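Local coordinates for xylose isomerase-like TIM barrel (Anabaena variabilis ATCC 29413, PDB 2QW5), which binds zinc and d-xylose and is probably a sugar or sugar-phosphate isomerase or epimerase, at residues A35-L40 with H72-E77; T232-L237 with T268-V273. All blocks are in the same frame, centred on the assembly; numbering follows the deposited sequence.

Interaction 1 (A35-L40 with H72-E77); sequences AHIKKL and HYLDSE
Lys38 reaches across to Glu77 and meets both its carbonyl and its carboxylate. Its CB points toward 72-77, and CG lies beside the backbone N (chi1 -72°); from there CD, CE and NZ run on fully extended, which carries the ammonium group over to the residue that follows helix 60-76. Lys38 CE comes within 3.3 Å of Glu77 O. Lys38 NZ then donates to that same Glu77 O at 2.9 Å, lying in the carbonyl plane with a C=O...N angle of 149°. The second link is to the carboxylate: Lys38 NZ to Glu77 OE1 is a long salt bridge of 3.8 Å, and a water spans the gap, accepting from Lys38 NZ at 2.6 Å and donating to Glu77 OE1 at 2.7 Å. Glu77 is the first residue to leave helical geometry after helix 60-76, so the lysine grips the C-terminal end of one outer helix of the TIM barrel from its neighbour, helix 27-42. With its first torsion at -70°, Glu77 sets CG over one face of the Tyr73 ring, offset toward the rim; the bend at chi2 then turns the carboxylate away from an extended course. Deeper in, Ile37 CD1 meets Leu74 CD2 at 4.0 Å; Phe48 of strand 47-51 also touches Ile37.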
ATOM      1  N   ALA A  35      13.515  31.123  19.107  1.00 26.08           N
ATOM      2  CA  ALA A  35      14.970  30.879  19.091  1.00 25.85           C
ATOM      3  C   ALA A  35      15.490  30.551  17.685  1.00 26.49           C
ATOM      4  O   ALA A  35      16.567  30.997  17.321  1.00 25.94           O
ATOM      5  CB  ALA A  35      15.360  29.784  20.093  1.00 27.16           C
ATOM      6  N   HIS A  36      14.711  29.807  16.883  1.00 26.42           N
ATOM      7  CA  HIS A  36      15.085  29.527  15.479  1.00 24.91           C
ATOM      8  C   HIS A  36      15.094  30.813  14.668  1.00 24.76           C
ATOM      9  O   HIS A  36      16.051  31.091  13.952  1.00 26.34           O
ATOM     10  CB  HIS A  36      14.110  28.555  14.779  1.00 25.28           C
ATOM     11  CG  HIS A  36      14.207  27.127  15.239  1.00 25.08           C
ATOM     12  ND1 HIS A  36      15.394  26.546  15.628  1.00 29.04           N
ATOM     13  CD2 HIS A  36      13.283  26.141  15.267  1.00 27.57           C
ATOM     14  CE1 HIS A  36      15.175  25.284  15.957  1.00 31.55           C
ATOM     15  NE2 HIS A  36      13.906  25.008  15.725  1.00 24.15           N
ATOM     16  N   ILE A  37      14.022  31.597  14.793  1.00 25.83           N
ATOM     17  CA  ILE A  37      13.888  32.875  14.066  1.00 25.58           C
ATOM     18  C   ILE A  37      15.045  33.825  14.386  1.00 25.69           C
ATOM     19  O   ILE A  37      15.608  34.408  13.474  1.00 24.35           O
ATOM     20  CB  ILE A  37      12.546  33.584  14.354  1.00 26.21           C
ATOM     21  CG1 ILE A  37      11.377  32.837  13.703  1.00 27.82           C
ATOM     22  CG2 ILE A  37      12.560  35.044  13.830  1.00 22.01           C
ATOM     23  CD1 ILE A  37      10.013  33.363  14.064  1.00 21.37           C
ATOM     24  N   LYS A  38      15.403  33.952  15.668  1.00 22.55           N
ATOM     25  CA  LYS A  38      16.507  34.839  16.059  1.00 23.54           C
ATOM     26  C   LYS A  38      17.861  34.402  15.505  1.00 24.39           C
ATOM     27  O   LYS A  38      18.670  35.251  15.084  1.00 24.14           O
ATOM     28  CB  LYS A  38      16.565  35.017  17.581  1.00 23.30           C
ATOM     29  CG  LYS A  38      15.418  35.869  18.088  1.00 31.54           C
ATOM     30  CD  LYS A  38      15.480  36.169  19.563  1.00 27.03           C
ATOM     31  CE  LYS A  38      14.423  37.234  19.884  1.00 32.85           C
ATOM     32  NZ  LYS A  38      14.338  37.651  21.321  1.00 35.84           N
ATOM     33  N   LYS A  39      18.095  33.091  15.471  1.00 25.51           N
ATOM     34  CA  LYS A  39      19.323  32.541  14.905  1.00 23.03           C
ATOM     35  C   LYS A  39      19.349  32.821  13.419  1.00 21.66           C
ATOM     36  O   LYS A  39      20.345  33.276  12.874  1.00 22.66           O
ATOM     37  CB  LYS A  39      19.397  31.032  15.154  1.00 24.19           C
ATOM     38  CG  LYS A  39      20.784  30.382  14.802  1.00 33.17           C
ATOM     39  CD  LYS A  39      21.921  30.803  15.767  1.00 39.62           C
ATOM     40  CE  LYS A  39      23.114  29.797  15.875  1.00 43.47           C
ATOM     41  NZ  LYS A  39      23.972  29.598  14.655  1.00 43.32           N
ATOM     42  N   LEU A  40      18.221  32.560  12.764  1.00 21.19           N
ATOM     43  CA  LEU A  40      18.132  32.730  11.319  1.00 20.44           C
ATOM     44  C   LEU A  40      18.294  34.180  10.898  1.00 21.42           C
ATOM     45  O   LEU A  40      18.954  34.456   9.909  1.00 20.29           O
ATOM     46  CB  LEU A  40      16.821  32.109  10.796  1.00 17.90           C
ATOM     47  CG  LEU A  40      16.827  30.560  10.892  1.00 20.27           C
ATOM     48  CD1 LEU A  40      15.451  29.963  10.777  1.00 18.25           C
ATOM     49  CD2 LEU A  40      17.740  29.929   9.856  1.00 17.60           C
ATOM     50  N   HIS A  72       1.450  37.891  18.476  1.00 23.26           N
ATOM     51  CA  HIS A  72       1.682  38.780  19.617  1.00 23.22           C
ATOM     52  C   HIS A  72       2.894  38.373  20.445  1.00 23.73           C
ATOM     53  O   HIS A  72       3.603  39.236  20.932  1.00 21.18           O
ATOM     54  CB  HIS A  72       0.448  38.932  20.497  1.00 21.31           C
ATOM     55  CG  HIS A  72      -0.691  39.618  19.805  1.00 24.25           C
ATOM     56  ND1 HIS A  72      -1.997  39.502  20.229  1.00 32.00           N
ATOM     57  CD2 HIS A  72      -0.724  40.398  18.697  1.00 35.09           C
ATOM     58  CE1 HIS A  72      -2.784  40.205  19.434  1.00 31.89           C
ATOM     59  NE2 HIS A  72      -2.036  40.758  18.494  1.00 35.46           N
ATOM     60  N   TYR A  73       3.140  37.073  20.558  1.00 24.20           N
ATOM     61  CA  TYR A  73       4.306  36.570  21.287  1.00 24.89           C
ATOM     62  C   TYR A  73       5.613  36.888  20.519  1.00 23.91           C
ATOM     63  O   TYR A  73       6.633  37.257  21.126  1.00 21.27           O
ATOM     64  CB  TYR A  73       4.154  35.064  21.568  1.00 25.49           C
ATOM     65  CG  TYR A  73       5.323  34.502  22.318  1.00 26.82           C
ATOM     66  CD1 TYR A  73       5.473  34.762  23.688  1.00 28.76           C
ATOM     67  CD2 TYR A  73       6.299  33.739  21.676  1.00 23.17           C
ATOM     68  CE1 TYR A  73       6.585  34.280  24.403  1.00 27.75           C
ATOM     69  CE2 TYR A  73       7.394  33.240  22.380  1.00 23.47           C
ATOM     70  CZ  TYR A  73       7.523  33.509  23.741  1.00 28.60           C
ATOM     71  OH  TYR A  73       8.596  33.011  24.427  1.00 30.75           O
ATOM     72  N   LEU A  74       5.590  36.725  19.188  1.00 23.75           N
ATOM     73  CA  LEU A  74       6.747  37.101  18.375  1.00 23.00           C
ATOM     74  C   LEU A  74       7.024  38.603  18.550  1.00 23.39           C
ATOM     75  O   LEU A  74       8.173  38.993  18.739  1.00 23.34           O
ATOM     76  CB  LEU A  74       6.551  36.786  16.877  1.00 22.45           C
ATOM     77  CG  LEU A  74       6.279  35.350  16.348  1.00 22.68           C
ATOM     78  CD1 LEU A  74       6.243  35.423  14.821  1.00 26.52           C
ATOM     79  CD2 LEU A  74       7.218  34.272  16.811  1.00 25.49           C
ATOM     80  N   ASP A  75       5.966  39.419  18.552  1.00 22.74           N
ATOM     81  CA  ASP A  75       6.110  40.892  18.723  1.00 22.60           C
ATOM     82  C   ASP A  75       6.697  41.238  20.086  1.00 24.90           C
ATOM     83  O   ASP A  75       7.638  42.037  20.167  1.00 22.15           O
ATOM     84  CB  ASP A  75       4.767  41.602  18.554  1.00 23.39           C
ATOM     85  CG  ASP A  75       4.226  41.511  17.157  1.00 25.30           C
ATOM     86  OD1 ASP A  75       4.993  41.171  16.221  1.00 27.78           O
ATOM     87  OD2 ASP A  75       3.009  41.760  17.009  1.00 25.06           O
ATOM     88  N   SER A  76       6.202  40.582  21.126  1.00 27.59           N
ATOM     89  CA  SER A  76       6.708  40.810  22.493  1.00 27.89           C
ATOM     90  C   SER A  76       8.171  40.366  22.660  1.00 29.76           C
ATOM     91  O   SER A  76       8.874  40.883  23.541  1.00 27.38           O
ATOM     92  CB  SER A  76       5.801  40.153  23.535  1.00 28.63           C
ATOM     93  OG  SER A  76       5.937  38.755  23.541  1.00 28.73           O
ATOM     94  N   GLU A  77       8.632  39.428  21.831  1.00 27.55           N
ATOM     95  CA  GLU A  77      10.051  39.019  21.817  1.00 28.06           C
ATOM     96  C   GLU A  77      11.000  39.880  20.948  1.00 28.67           C
ATOM     97  O   GLU A  77      12.136  39.470  20.701  1.00 29.63           O
ATOM     98  CB  GLU A  77      10.146  37.515  21.420  1.00 30.30           C
ATOM     99  CG  GLU A  77       9.625  36.563  22.501  1.00 29.85           C
ATOM    100  CD  GLU A  77      10.555  36.525  23.738  1.00 35.37           C
ATOM    101  OE1 GLU A  77      11.730  36.148  23.596  1.00 46.36           O
ATOM    102  OE2 GLU A  77      10.111  36.893  24.841  1.00 37.60           O
TER
HETATM  103  O   HOH W   1      14.289  35.597  22.888  1.00 45.46           O

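Interaction 2 (T232-L237 with T268-V273); sequences TQVEYL and TPIVKV
Val234 sets CG1 opposite its own backbone N (chi1 170°), a choice that leaves CG2 beside that N and turns both methyls to the helix carrying Pro269, Ile270 and Val273. Val234 CG1 does most of the touching, lying 3.6 Å from Pro269 O and 4.0 Å from Ile270 CA, so it packs against main chain as much as side chain. Val273, with chi1 -52°, has CG2 between its backbone N and carbonyl carbon, and this methyl meets Val234 CG1 at 3.9 Å. The other branch, Val234 CG2, approaches Ile270 CG1 at 4.1 Å, the two side chains crossing at about a right angle. With Pro269 CB 4.3 Å from Val234 CG1, one valine thus touches three residues of 268-273, and no hydrogen bond links the segments. The backbones are close, Val234 CA to Ile270 CA being 6.5 Å. Beneath the pair, strand 243-248 supplies Leu243 to Val234 and Val273, and Val246 to Ile270. The segment axes approach to 9.4 Å at only 14° between their N-to-C directions; such near-parallel packing of successive outer helices over the intervening strand is typical of the beta/alpha repeats of a TIM barrel.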
ATOM      1  N   THR A 232       8.443  33.487 -21.274  1.00 18.43           N
ATOM      2  CA  THR A 232       7.147  33.954 -21.754  1.00 17.72           C
ATOM      3  C   THR A 232       6.052  33.856 -20.663  1.00 20.65           C
ATOM      4  O   THR A 232       5.158  34.725 -20.570  1.00 19.77           O
ATOM      5  CB  THR A 232       6.620  33.181 -22.991  1.00 18.15           C
ATOM      6  OG1 THR A 232       6.247  31.838 -22.638  1.00 18.61           O
ATOM      7  CG2 THR A 232       7.607  33.164 -24.087  1.00 22.26           C
ATOM      8  N   GLN A 233       6.085  32.762 -19.886  1.00 20.54           N
ATOM      9  CA  GLN A 233       5.135  32.552 -18.791  1.00 19.57           C
ATOM     10  C   GLN A 233       5.370  33.592 -17.665  1.00 18.70           C
ATOM     11  O   GLN A 233       4.399  34.158 -17.138  1.00 19.01           O
ATOM     12  CB  GLN A 233       5.236  31.110 -18.264  1.00 18.47           C
ATOM     13  CG  GLN A 233       4.781  30.066 -19.258  1.00 20.88           C
ATOM     14  CD  GLN A 233       5.138  28.612 -18.886  1.00 17.43           C
ATOM     15  OE1 GLN A 233       6.188  28.324 -18.282  1.00 19.05           O
ATOM     16  NE2 GLN A 233       4.281  27.690 -19.309  1.00 20.64           N
ATOM     17  N   VAL A 234       6.631  33.832 -17.295  1.00 20.88           N
ATOM     18  CA  VAL A 234       6.960  34.867 -16.296  1.00 18.04           C
ATOM     19  C   VAL A 234       6.453  36.265 -16.715  1.00 19.91           C
ATOM     20  O   VAL A 234       5.756  36.958 -15.942  1.00 21.34           O
ATOM     21  CB  VAL A 234       8.490  34.911 -15.935  1.00 16.81           C
ATOM     22  CG1 VAL A 234       8.806  36.133 -15.116  1.00 16.84           C
ATOM     23  CG2 VAL A 234       8.891  33.667 -15.185  1.00 20.89           C
ATOM     24  N   GLU A 235       6.781  36.666 -17.939  1.00 21.32           N
ATOM     25  CA  GLU A 235       6.329  37.963 -18.470  1.00 26.75           C
ATOM     26  C   GLU A 235       4.790  38.059 -18.505  1.00 23.87           C
ATOM     27  O   GLU A 235       4.240  39.091 -18.156  1.00 22.00           O
ATOM     28  CB  GLU A 235       6.959  38.230 -19.854  1.00 29.04           C
ATOM     29  CG  GLU A 235       8.510  38.377 -19.800  1.00 36.20           C
ATOM     30  CD  GLU A 235       9.242  38.287 -21.178  1.00 40.38           C
ATOM     31  OE1 GLU A 235       8.643  37.887 -22.222  1.00 56.81           O
ATOM     32  OE2 GLU A 235      10.453  38.613 -21.187  1.00 52.58           O
ATOM     33  N   TYR A 236       4.110  36.973 -18.879  1.00 23.86           N
ATOM     34  CA  TYR A 236       2.645  36.945 -18.906  1.00 23.84           C
ATOM     35  C   TYR A 236       2.048  37.130 -17.501  1.00 22.61           C
ATOM     36  O   TYR A 236       1.127  37.903 -17.304  1.00 21.45           O
ATOM     37  CB  TYR A 236       2.143  35.639 -19.526  1.00 24.32           C
ATOM     38  CG  TYR A 236       0.644  35.496 -19.479  1.00 28.89           C
ATOM     39  CD1 TYR A 236      -0.162  36.261 -20.316  1.00 32.56           C
ATOM     40  CD2 TYR A 236       0.023  34.622 -18.573  1.00 32.56           C
ATOM     41  CE1 TYR A 236      -1.548  36.142 -20.274  1.00 37.96           C
ATOM     42  CE2 TYR A 236      -1.379  34.504 -18.520  1.00 29.17           C
ATOM     43  CZ  TYR A 236      -2.144  35.264 -19.383  1.00 33.61           C
ATOM     44  OH  TYR A 236      -3.506  35.187 -19.357  1.00 37.35           O
ATOM     45  N   LEU A 237       2.591  36.411 -16.521  1.00 25.03           N
ATOM     46  CA  LEU A 237       2.087  36.488 -15.156  1.00 21.89           C
ATOM     47  C   LEU A 237       2.228  37.870 -14.571  1.00 19.83           C
ATOM     48  O   LEU A 237       1.282  38.360 -13.936  1.00 20.02           O
ATOM     49  CB  LEU A 237       2.734  35.406 -14.260  1.00 21.77           C
ATOM     50  CG  LEU A 237       2.207  33.988 -14.580  1.00 19.16           C
ATOM     51  CD1 LEU A 237       3.110  32.924 -13.993  1.00 18.07           C
ATOM     52  CD2 LEU A 237       0.729  33.778 -14.148  1.00 15.60           C
ATOM     53  N   THR A 268      16.813  35.435 -13.782  1.00 22.84           N
ATOM     54  CA  THR A 268      16.898  36.617 -14.657  1.00 22.81           C
ATOM     55  C   THR A 268      15.523  37.159 -15.097  1.00 22.65           C
ATOM     56  O   THR A 268      15.263  38.331 -14.881  1.00 23.93           O
ATOM     57  CB  THR A 268      17.845  36.401 -15.841  1.00 22.74           C
ATOM     58  OG1 THR A 268      19.161  36.215 -15.310  1.00 25.64           O
ATOM     59  CG2 THR A 268      17.807  37.603 -16.791  1.00 24.70           C
ATOM     60  N   PRO A 269      14.636  36.306 -15.668  1.00 24.85           N
ATOM     61  CA  PRO A 269      13.326  36.840 -16.057  1.00 22.03           C
ATOM     62  C   PRO A 269      12.444  37.312 -14.900  1.00 23.72           C
ATOM     63  O   PRO A 269      11.654  38.257 -15.071  1.00 22.35           O
ATOM     64  CB  PRO A 269      12.678  35.683 -16.828  1.00 25.73           C
ATOM     65  CG  PRO A 269      13.441  34.472 -16.449  1.00 29.76           C
ATOM     66  CD  PRO A 269      14.803  34.896 -16.061  1.00 22.41           C
ATOM     67  N   ILE A 270      12.592  36.680 -13.736  1.00 20.58           N
ATOM     68  CA  ILE A 270      11.800  36.999 -12.556  1.00 22.60           C
ATOM     69  C   ILE A 270      12.203  38.338 -11.959  1.00 23.34           C
ATOM     70  O   ILE A 270      11.339  39.169 -11.698  1.00 20.68           O
ATOM     71  CB  ILE A 270      11.914  35.882 -11.469  1.00 24.74           C
ATOM     72  CG1 ILE A 270      11.197  34.599 -11.961  1.00 22.31           C
ATOM     73  CG2 ILE A 270      11.315  36.349 -10.141  1.00 19.04           C
ATOM     74  CD1 ILE A 270      11.471  33.356 -11.098  1.00 23.59           C
ATOM     75  N   VAL A 271      13.506  38.539 -11.732  1.00 25.66           N
ATOM     76  CA  VAL A 271      13.992  39.801 -11.117  1.00 28.33           C
ATOM     77  C   VAL A 271      13.618  41.064 -11.955  1.00 28.65           C
ATOM     78  O   VAL A 271      13.420  42.113 -11.387  1.00 27.90           O
ATOM     79  CB  VAL A 271      15.502  39.773 -10.725  1.00 29.60           C
ATOM     80  CG1 VAL A 271      15.767  38.631  -9.742  1.00 28.66           C
ATOM     81  CG2 VAL A 271      16.377  39.671 -11.930  1.00 31.92           C
ATOM     82  N   LYS A 272      13.460  40.924 -13.271  1.00 28.86           N
ATOM     83  CA  LYS A 272      12.997  42.012 -14.121  1.00 30.74           C
ATOM     84  C   LYS A 272      11.607  42.522 -13.794  1.00 30.21           C
ATOM     85  O   LYS A 272      11.375  43.706 -13.952  1.00 29.49           O
ATOM     86  CB  LYS A 272      13.007  41.610 -15.605  1.00 33.60           C
ATOM     87  CG  LYS A 272      14.421  41.504 -16.165  1.00 42.89           C
ATOM     88  CD  LYS A 272      14.548  40.930 -17.599  1.00 42.12           C
ATOM     89  CE  LYS A 272      16.060  40.731 -17.938  1.00 49.48           C
ATOM     90  NZ  LYS A 272      16.316  40.086 -19.256  1.00 50.43           N
ATOM     91  N   VAL A 273      10.692  41.643 -13.374  1.00 25.89           N
ATOM     92  CA  VAL A 273       9.277  41.991 -13.135  1.00 26.81           C
ATOM     93  C   VAL A 273       8.708  41.760 -11.733  1.00 26.61           C
ATOM     94  O   VAL A 273       7.574  42.107 -11.491  1.00 28.74           O
ATOM     95  CB  VAL A 273       8.358  41.207 -14.107  1.00 23.44           C
ATOM     96  CG1 VAL A 273       8.830  41.403 -15.565  1.00 24.82           C
ATOM     97  CG2 VAL A 273       8.314  39.704 -13.750  1.00 24.65           C
TER

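How the interactions relate
Both contacts join helices that are consecutive around the outside of the eight-stranded parallel barrel, each pair separated in sequence by one strand: 47-51 between helices 27-42 and 60-76 for interaction 1, and 243-248 between helices 227-240 and 263-273 for interaction 2. They come in series along the chain and share no helix. Their centres are 34 Å apart and their nearest atoms about 20 Å, so they do not touch; they join neighbouring helices in separate parts of the outer helical layer. Interaction 1 lies away from the zinc and sugar sites, whereas interaction 2 is nearer the metal centre, the Ile270 side chain being about 12 Å from the bound zinc.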